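Local coordinates for protein domain of Unknown Function with a Cystatin-Like Fold (Nostoc punctiforme, PDB 2RGQ) that is of unknown function but has a cystatin-like fold with a SnoaL-like domain of the NTF2 clan, whose members often bind small ligands, at residues Glu84-Ser89 against Lys108-Lys113; Met13-Arg18 against Trp118-Arg123; Cys72-Ile77 against Glu88-Val93. All blocks are in the same frame, centred on the assembly; numbering follows the deposited sequence. Where two conformers were deposited one is given.

Contact 1. Residues Glu84-Ser89 against Lys108-Lys113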
# COMPACT_ATOMS: atom_id res chain seq x y z
N GLU B 84 7.63 -11.45 -18.99
CA GLU B 84 6.99 -10.25 -19.48
C GLU B 84 5.69 -10.06 -18.70
O GLU B 84 4.90 -11.01 -18.56
CB GLU B 84 6.67 -10.36 -20.94
CG GLU B 84 7.87 -10.64 -21.84
CD GLU B 84 7.48 -10.60 -23.30
OE1 GLU B 84 7.43 -9.49 -23.85
OE2 GLU B 84 7.24 -11.70 -23.88
N ALA B 85 5.46 -8.87 -18.20
CA ALA B 85 4.25 -8.62 -17.43
C ALA B 85 3.89 -7.15 -17.50
O ALA B 85 4.65 -6.31 -18.02
CB ALA B 85 4.42 -9.11 -15.97
N THR B 86 2.67 -6.88 -17.04
CA THR B 86 2.14 -5.54 -16.95
C THR B 86 1.61 -5.37 -15.55
O THR B 86 1.12 -6.33 -14.96
CB THR B 86 1.03 -5.27 -18.01
OG1 THR B 86 -0.05 -6.18 -17.80
CG2 THR B 86 1.57 -5.44 -19.40
N MSE B 87 1.84 -4.20 -14.98
CA MSE B 87 1.34 -3.84 -13.67
C MSE B 87 0.51 -2.58 -13.78
O MSE B 87 0.91 -1.68 -14.52
CB MSE B 87 2.51 -3.59 -12.69
CG MSE B 87 2.03 -3.24 -11.30
SE MSE B 87 3.43 -3.24 -9.98
CE MSE B 87 4.64 -2.00 -10.67
N GLU B 88 -0.62 -2.51 -13.07
CA GLU B 88 -1.42 -1.29 -12.94
C GLU B 88 -1.42 -0.98 -11.46
O GLU B 88 -1.48 -1.88 -10.63
CB GLU B 88 -2.85 -1.44 -13.48
CG GLU B 88 -2.91 -1.94 -14.89
CD GLU B 88 -2.81 -3.47 -15.00
OE1 GLU B 88 -3.56 -4.21 -14.32
OE2 GLU B 88 -1.96 -3.96 -15.79
N SER B 89 -1.37 0.29 -11.09
CA SER B 89 -1.31 0.65 -9.70
C SER B 89 -1.70 2.11 -9.54
O SER B 89 -1.89 2.81 -10.54
CB SER B 89 0.10 0.44 -9.16
OG SER B 89 1.05 1.37 -9.69
N LYS B 108 0.65 2.70 -15.28
CA LYS B 108 0.68 1.46 -16.02
C LYS B 108 2.15 1.14 -16.34
O LYS B 108 2.82 1.95 -16.97
CB LYS B 108 -0.13 1.53 -17.31
CG LYS B 108 -0.29 0.16 -17.94
CD LYS B 108 -0.76 0.17 -19.40
CE LYS B 108 -0.31 -1.16 -20.07
NZ LYS B 108 1.21 -1.29 -20.11
N ASP B 109 2.60 -0.04 -15.95
CA ASP B 109 4.00 -0.49 -16.16
C ASP B 109 4.08 -1.72 -17.04
O ASP B 109 3.27 -2.63 -16.92
CB ASP B 109 4.68 -0.80 -14.82
CG ASP B 109 4.80 0.41 -13.93
OD1 ASP B 109 5.36 1.41 -14.43
OD2 ASP B 109 4.44 0.35 -12.71
N GLN B 110 5.00 -1.71 -18.01
CA GLN B 110 5.34 -2.91 -18.76
C GLN B 110 6.70 -3.28 -18.18
O GLN B 110 7.62 -2.40 -18.14
CB GLN B 110 5.47 -2.64 -20.24
CG GLN B 110 4.21 -2.16 -20.92
CD GLN B 110 4.43 -1.83 -22.37
OE1 GLN B 110 5.55 -1.96 -22.90
NE2 GLN B 110 3.37 -1.38 -23.05
N VAL B 111 6.86 -4.52 -17.74
CA VAL B 111 8.08 -4.97 -17.11
C VAL B 111 8.59 -6.22 -17.84
O VAL B 111 7.83 -6.88 -18.54
CB VAL B 111 7.93 -5.27 -15.62
CG1 VAL B 111 7.58 -3.94 -14.83
CG2 VAL B 111 6.93 -6.45 -15.39
N ARG B 112 9.88 -6.45 -17.73
CA ARG B 112 10.53 -7.57 -18.40
C ARG B 112 11.64 -8.15 -17.55
O ARG B 112 12.36 -7.40 -16.86
CB ARG B 112 11.09 -7.11 -19.74
CG ARG B 112 11.69 -8.20 -20.65
CD ARG B 112 12.18 -7.59 -21.94
NE ARG B 112 11.08 -6.92 -22.67
CZ ARG B 112 11.21 -5.96 -23.58
NH1 ARG B 112 12.37 -5.53 -23.94
NH2 ARG B 112 10.17 -5.44 -24.17
N LYS B 113 11.77 -9.47 -17.62
CA LYS B 113 12.86 -10.17 -16.93
C LYS B 113 14.00 -10.25 -17.93
O LYS B 113 13.86 -10.86 -18.99
CB LYS B 113 12.42 -11.53 -16.47
CG LYS B 113 13.46 -12.30 -15.73
CD LYS B 113 12.94 -13.61 -15.20
CE LYS B 113 12.07 -13.42 -13.98
NZ LYS B 113 11.27 -14.69 -13.70
O HOH W 1 8.10 -7.20 -22.52
O HOH W 2 1.91 0.12 -12.18

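Contact 2. Residues Met13-Arg18 against Trp118-Arg123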
# COMPACT_ATOMS: atom_id res chain seq x y z
N MSE B 13 6.47 -5.54 -7.90
CA MSE B 13 5.96 -4.53 -7.00
C MSE B 13 7.11 -3.71 -6.42
O MSE B 13 6.99 -2.51 -6.26
CB MSE B 13 5.09 -5.15 -5.90
CG MSE B 13 3.70 -5.48 -6.40
SE MSE B 13 2.67 -6.12 -4.93
CE MSE B 13 3.35 -7.76 -4.95
N GLU B 14 8.22 -4.37 -6.07
CA GLU B 14 9.44 -3.67 -5.58
C GLU B 14 10.04 -2.68 -6.59
O GLU B 14 10.61 -1.68 -6.20
CB GLU B 14 10.48 -4.66 -5.08
CG GLU B 14 10.19 -5.14 -3.68
CD GLU B 14 11.31 -6.01 -3.11
OE1 GLU B 14 12.42 -6.03 -3.70
OE2 GLU B 14 11.08 -6.66 -2.05
N LEU B 15 9.80 -2.88 -7.89
CA LEU B 15 10.28 -1.88 -8.87
C LEU B 15 9.62 -0.55 -8.61
O LEU B 15 10.31 0.48 -8.64
CB LEU B 15 9.96 -2.25 -10.30
CG LEU B 15 10.72 -3.41 -10.91
CD1 LEU B 15 10.07 -3.94 -12.22
CD2 LEU B 15 12.19 -3.01 -11.11
N ALA B 16 8.29 -0.56 -8.39
CA ALA B 16 7.54 0.67 -8.06
C ALA B 16 8.05 1.29 -6.75
O ALA B 16 8.33 2.48 -6.70
CB ALA B 16 6.07 0.37 -7.96
N ALA B 17 8.18 0.46 -5.72
CA ALA B 17 8.68 0.90 -4.42
C ALA B 17 10.09 1.47 -4.52
O ALA B 17 10.35 2.58 -4.02
CB ALA B 17 8.60 -0.25 -3.37
N ARG B 18 10.96 0.83 -5.30
CA ARG B 18 12.34 1.33 -5.54
C ARG B 18 12.36 2.66 -6.32
O ARG B 18 13.07 3.58 -5.92
CB ARG B 18 13.18 0.26 -6.25
CG ARG B 18 13.56 -0.89 -5.35
CD ARG B 18 14.04 -2.07 -6.19
NE ARG B 18 15.23 -1.75 -6.98
CZ ARG B 18 15.57 -2.36 -8.13
NH1 ARG B 18 14.81 -3.29 -8.67
NH2 ARG B 18 16.69 -2.02 -8.75
N TRP B 118 13.91 -8.45 -12.93
CA TRP B 118 12.83 -7.65 -13.51
C TRP B 118 13.25 -6.19 -13.59
O TRP B 118 13.91 -5.64 -12.68
CB TRP B 118 11.53 -7.73 -12.72
CG TRP B 118 10.89 -9.05 -12.78
CD1 TRP B 118 11.03 -10.06 -11.90
CD2 TRP B 118 9.99 -9.52 -13.79
NE1 TRP B 118 10.24 -11.12 -12.26
CE2 TRP B 118 9.61 -10.83 -13.44
CE3 TRP B 118 9.50 -8.97 -14.97
CZ2 TRP B 118 8.73 -11.60 -14.23
CZ3 TRP B 118 8.61 -9.72 -15.77
CH2 TRP B 118 8.25 -11.04 -15.39
N TYR B 119 12.85 -5.58 -14.70
CA TYR B 119 13.08 -4.18 -15.00
C TYR B 119 11.88 -3.49 -15.61
O TYR B 119 11.08 -4.13 -16.29
CB TYR B 119 14.18 -4.04 -16.06
CG TYR B 119 15.51 -4.50 -15.61
CD1 TYR B 119 16.36 -3.65 -14.90
CD2 TYR B 119 15.92 -5.80 -15.86
CE1 TYR B 119 17.61 -4.10 -14.47
CE2 TYR B 119 17.16 -6.26 -15.42
CZ TYR B 119 18.00 -5.41 -14.75
OH TYR B 119 19.20 -5.92 -14.31
N LEU B 120 11.75 -2.20 -15.36
CA LEU B 120 10.78 -1.37 -16.05
C LEU B 120 11.16 -1.17 -17.54
O LEU B 120 12.26 -0.66 -17.86
CB LEU B 120 10.70 0.01 -15.37
CG LEU B 120 10.08 0.08 -13.97
CD1 LEU B 120 10.33 1.47 -13.37
CD2 LEU B 120 8.59 -0.21 -14.00
N ILE B 121 10.26 -1.56 -18.45
CA ILE B 121 10.41 -1.25 -19.88
C ILE B 121 9.71 0.06 -20.21
O ILE B 121 10.22 0.89 -20.99
CB ILE B 121 9.81 -2.37 -20.79
CG1 ILE B 121 10.55 -3.70 -20.53
CG2 ILE B 121 9.81 -1.92 -22.29
CD1 ILE B 121 12.07 -3.67 -20.81
N LEU B 122 8.50 0.22 -19.69
CA LEU B 122 7.74 1.42 -19.90
C LEU B 122 6.86 1.69 -18.74
O LEU B 122 5.99 0.88 -18.42
CB LEU B 122 6.87 1.32 -21.16
CG LEU B 122 5.95 2.51 -21.44
CD1 LEU B 122 6.73 3.81 -21.58
CD2 LEU B 122 5.20 2.24 -22.71
N ARG B 123 7.06 2.83 -18.11
CA ARG B 123 6.18 3.30 -17.04
C ARG B 123 5.44 4.52 -17.57
O ARG B 123 6.08 5.50 -18.00
CB ARG B 123 6.97 3.59 -15.76
CG ARG B 123 6.14 4.40 -14.77
CD ARG B 123 6.76 4.48 -13.42
NE ARG B 123 6.33 3.32 -12.65
CZ ARG B 123 6.10 3.32 -11.34
NH1 ARG B 123 6.30 4.39 -10.58
NH2 ARG B 123 5.65 2.22 -10.78
O HOH W 3 15.69 -3.59 -11.57

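Contact 3. Residues Cys72-Ile77 against Glu88-Val93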
# COMPACT_ATOMS: atom_id res chain seq x y z
N CYS B 72 3.73 7.24 -2.88
CA CYS B 72 3.31 5.91 -2.39
C CYS B 72 2.57 5.15 -3.46
O CYS B 72 1.71 5.71 -4.13
CB CYS B 72 2.37 6.03 -1.19
SG CYS B 72 2.96 7.04 0.14
N SER B 73 2.92 3.86 -3.57
CA SER B 73 2.32 2.93 -4.51
C SER B 73 1.27 2.08 -3.78
O SER B 73 1.50 1.63 -2.66
CB SER B 73 3.41 2.02 -5.11
OG SER B 73 2.88 1.07 -6.02
N SER B 74 0.12 1.83 -4.44
CA SER B 74 -0.96 1.00 -3.88
C SER B 74 -1.78 0.34 -4.98
O SER B 74 -1.62 0.70 -6.13
CB SER B 74 -1.90 1.80 -2.99
OG SER B 74 -2.65 2.77 -3.71
N ASN B 75 -2.51 -0.70 -4.60
CA ASN B 75 -3.49 -1.40 -5.48
C ASN B 75 -2.83 -2.07 -6.68
O ASN B 75 -3.38 -2.03 -7.80
CB ASN B 75 -4.60 -0.46 -5.99
CG ASN B 75 -5.49 0.10 -4.89
OD1 ASN B 75 -5.39 -0.27 -3.76
ND2 ASN B 75 -6.42 1.01 -5.27
N ALA B 76 -1.67 -2.66 -6.47
CA ALA B 76 -0.98 -3.32 -7.60
C ALA B 76 -1.78 -4.52 -8.12
O ALA B 76 -2.25 -5.39 -7.36
CB ALA B 76 0.42 -3.76 -7.23
N ILE B 77 -1.92 -4.56 -9.43
CA ILE B 77 -2.50 -5.70 -10.13
C ILE B 77 -1.48 -6.01 -11.23
O ILE B 77 -1.16 -5.15 -12.06
CB ILE B 77 -3.85 -5.43 -10.73
CG1 ILE B 77 -4.85 -4.95 -9.64
CG2 ILE B 77 -4.35 -6.71 -11.50
CD1 ILE B 77 -6.22 -4.64 -10.21
N GLU B 88 -0.62 -2.51 -13.07
CA GLU B 88 -1.42 -1.29 -12.94
C GLU B 88 -1.42 -0.98 -11.46
O GLU B 88 -1.48 -1.88 -10.63
CB GLU B 88 -2.85 -1.44 -13.48
CG GLU B 88 -2.91 -1.94 -14.89
CD GLU B 88 -2.81 -3.47 -15.00
OE1 GLU B 88 -3.56 -4.21 -14.32
OE2 GLU B 88 -1.96 -3.96 -15.79
N SER B 89 -1.37 0.29 -11.09
CA SER B 89 -1.31 0.65 -9.70
C SER B 89 -1.70 2.11 -9.54
O SER B 89 -1.89 2.81 -10.54
CB SER B 89 0.10 0.44 -9.16
OG SER B 89 1.05 1.37 -9.69
N TYR B 90 -1.80 2.54 -8.29
CA TYR B 90 -2.03 3.92 -7.99
C TYR B 90 -0.80 4.54 -7.39
O TYR B 90 -0.07 3.87 -6.72
CB TYR B 90 -3.13 4.07 -6.96
CG TYR B 90 -4.54 3.87 -7.45
CD1 TYR B 90 -4.86 3.77 -8.81
CD2 TYR B 90 -5.58 3.90 -6.54
CE1 TYR B 90 -6.17 3.69 -9.23
CE2 TYR B 90 -6.90 3.83 -6.96
CZ TYR B 90 -7.18 3.70 -8.29
OH TYR B 90 -8.46 3.62 -8.74
N LEU B 91 -0.69 5.85 -7.60
CA LEU B 91 0.35 6.68 -7.04
C LEU B 91 -0.37 7.78 -6.30
O LEU B 91 -1.29 8.41 -6.87
CB LEU B 91 1.25 7.26 -8.11
CG LEU B 91 2.39 8.21 -7.69
CD1 LEU B 91 3.32 7.51 -6.74
CD2 LEU B 91 3.13 8.74 -8.94
N THR B 92 -0.06 7.94 -5.02
CA THR B 92 -0.54 9.08 -4.24
C THR B 92 0.67 9.82 -3.69
O THR B 92 1.65 9.18 -3.27
CB THR B 92 -1.52 8.66 -3.14
OG1 THR B 92 -0.95 7.58 -2.38
CG2 THR B 92 -2.85 8.19 -3.79
N VAL B 93 0.64 11.15 -3.69
CA VAL B 93 1.77 11.96 -3.31
C VAL B 93 1.35 12.92 -2.20
O VAL B 93 0.30 13.57 -2.29
CB VAL B 93 2.33 12.74 -4.54
CG1 VAL B 93 3.69 13.42 -4.20
CG2 VAL B 93 2.46 11.82 -5.79
O HOH W 4 -1.05 4.91 -3.53
O HOH W 5 2.28 3.08 -8.30

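Contact 1. Residues Glu84-Ser89 against Lys108-Lys113
Glu-84 and Arg-112 face each other as a non-hydrogen-bonded antiparallel pair, and a water joins their polar ends. It donates to Glu-84 OE1 and accepts from Arg-112 NE, 3.0 Å away, lying in the guanidinium plane at its edge. The carboxylate and the guanidinium are thus coupled through water, with their charged atoms not in contact. Ala-85 comes next and turns to the other face. Its backbone is paired with Val-111 in both directions; the bond from Val-111 N to Ala-85 O, 2.9 Å long, is almost straight at 177°. On the same face Ala-85 CB meets Val-111 CG2 at 3.7 Å. Thr-86 returns to the face of Glu-84, where Gln-110 is its neighbour across the strands. Its CA comes within 3.1 Å of Asp-109 O in a CA-H...O contact, while OG1 bonds to Gln-79 on the next strand. At Met-87, a selenomethionine, the backbone again pairs both ways, now with Asp-109, whose N reaches Met-87 O at 2.8 Å. The two side chains run side by side and point the same way. Met-87 CG is anti to the backbone N (chi1 -178°), and the bend at chi3 (57°) carries the methyl CE to 3.1 Å from Asp-109 OD2, a tight approach of a methyl to a buried carboxylate. Asp-109 OD1 is held by a salt bridge from Arg-123. A second water spans from Asp-109 OD2 to Ser-89 OG. Helix 6-25 covers the face carrying Met-87 and Val-111, through Ile-12 on both. This is a long antiparallel beta hairpin, with one face turned to the helix, in the curved sheet of the cystatin-like (NTF2-type) fold.

Contact 2. Residues Met13-Arg18 against Trp118-Arg123
Of the flat groups, the Arg-123 guanidinium meets the helix directly, whereas Trp-118 touches it with CB, 4.1 Å from Leu-15 CD1, and its indole is directed elsewhere, NE1 bonding to Asp-8. Ala-16 CB comes obliquely at the guanidinium, 3.4 Å from Arg-123 NH2. Arg-123 CG is anti to the backbone N (chi1 166°), which sends the chain out from the strand, and the bend at chi3 (-88°) sets NE before NH2 meets Ala-16. Beyond the segments Glu-20 forms a salt bridge to NH1 alongside the one from Asp-109 to NE, and Phe-19 makes a cation-pi contact. This is the packing of the cystatin-like fold, in which the long N-terminal helix lies on one face of the curved sheet; the axis of helix segment 13-18 runs at 50° to strand 118-120, 8.7 Å away at closest approach. Leu-15 carries most of the contact. Its CD2 sits 3.5 Å from Trp-118 O. CD1 lies over the peptide between Tyr-119 and Leu-120, 3.9 Å from Tyr-119 C, and CB faces Leu-120 CG. Just beyond, Ile-121 and Leu-122 both face Gln-110 in a classic beta bulge, where the strand turns a corner before Arg-123 points back to the helix. At the border of the contact a water accepts from Arg-18 NH1 at 3.0 Å and bonds to Trp-118 O.

Contact 3. Residues Cys72-Ile77 against Glu88-Val93
Two antiparallel strands of a beta hairpin meet here, 69-80 lying outermost within the chain and 84-95 next to it. Six backbone hydrogen bonds join them, pairing Cys-72 with Thr-92, Ser-74 with Tyr-90 and Ile-77 with Glu-88. Between the last two pairs the register slips by one residue at Asn-75 and Ala-76; Asn-75 has left-handed backbone angles. The Asn-75 amide slants across the Tyr-90 ring, planes 46° apart, with ND2 3.3 Å from both CD2 and CE2. Ser-74 OG packs on Tyr-90 CB at 3.5 Å, and a water bridges it to Thr-92 OG1 while donating to Cys-72 O, 2.9 Å away. Asn-75 binds His-71 O and Ser-73 N of the third subunit, and Tyr-90 OH bonds to Asp-24 of that subunit. An alanine in place of Tyr-90 would probably leave that Asp-24 without this partner and open a gap beside the Asn-75 amide. Glu-88 bends at chi2 (83°); its OE1 lies 3.8 Å from Ile-77 CB, and its OE2 bonds to Gln-79. It is a beta hairpin interrupted by a beta bulge whose Asn-75 hydrogen-bonds to a neighbouring subunit.

From the N terminus the chain first lays down helix segment 13-18, whose partner 118-123 arrives about a hundred residues later, on strand 117-127. Contact 2 therefore closes a long loop, and both other contacts nest inside it. Contact 3 comes next, folding 72-77 against 88-93. Contact 1 begins on the stretch where contact 3 ends and runs on to 113, the two sharing Glu-88 and Ser-89 as successive hairpins. Strand 84-95 is thus held between 69-80 and 101-114, while 117-127 follows on the far side of 101-114. Helix 6-25 spans the sheet: it packs on 117-127 in contact 2, and Met-13 and Ala-16 touch Ala-76 and Ser-73 of contact 3.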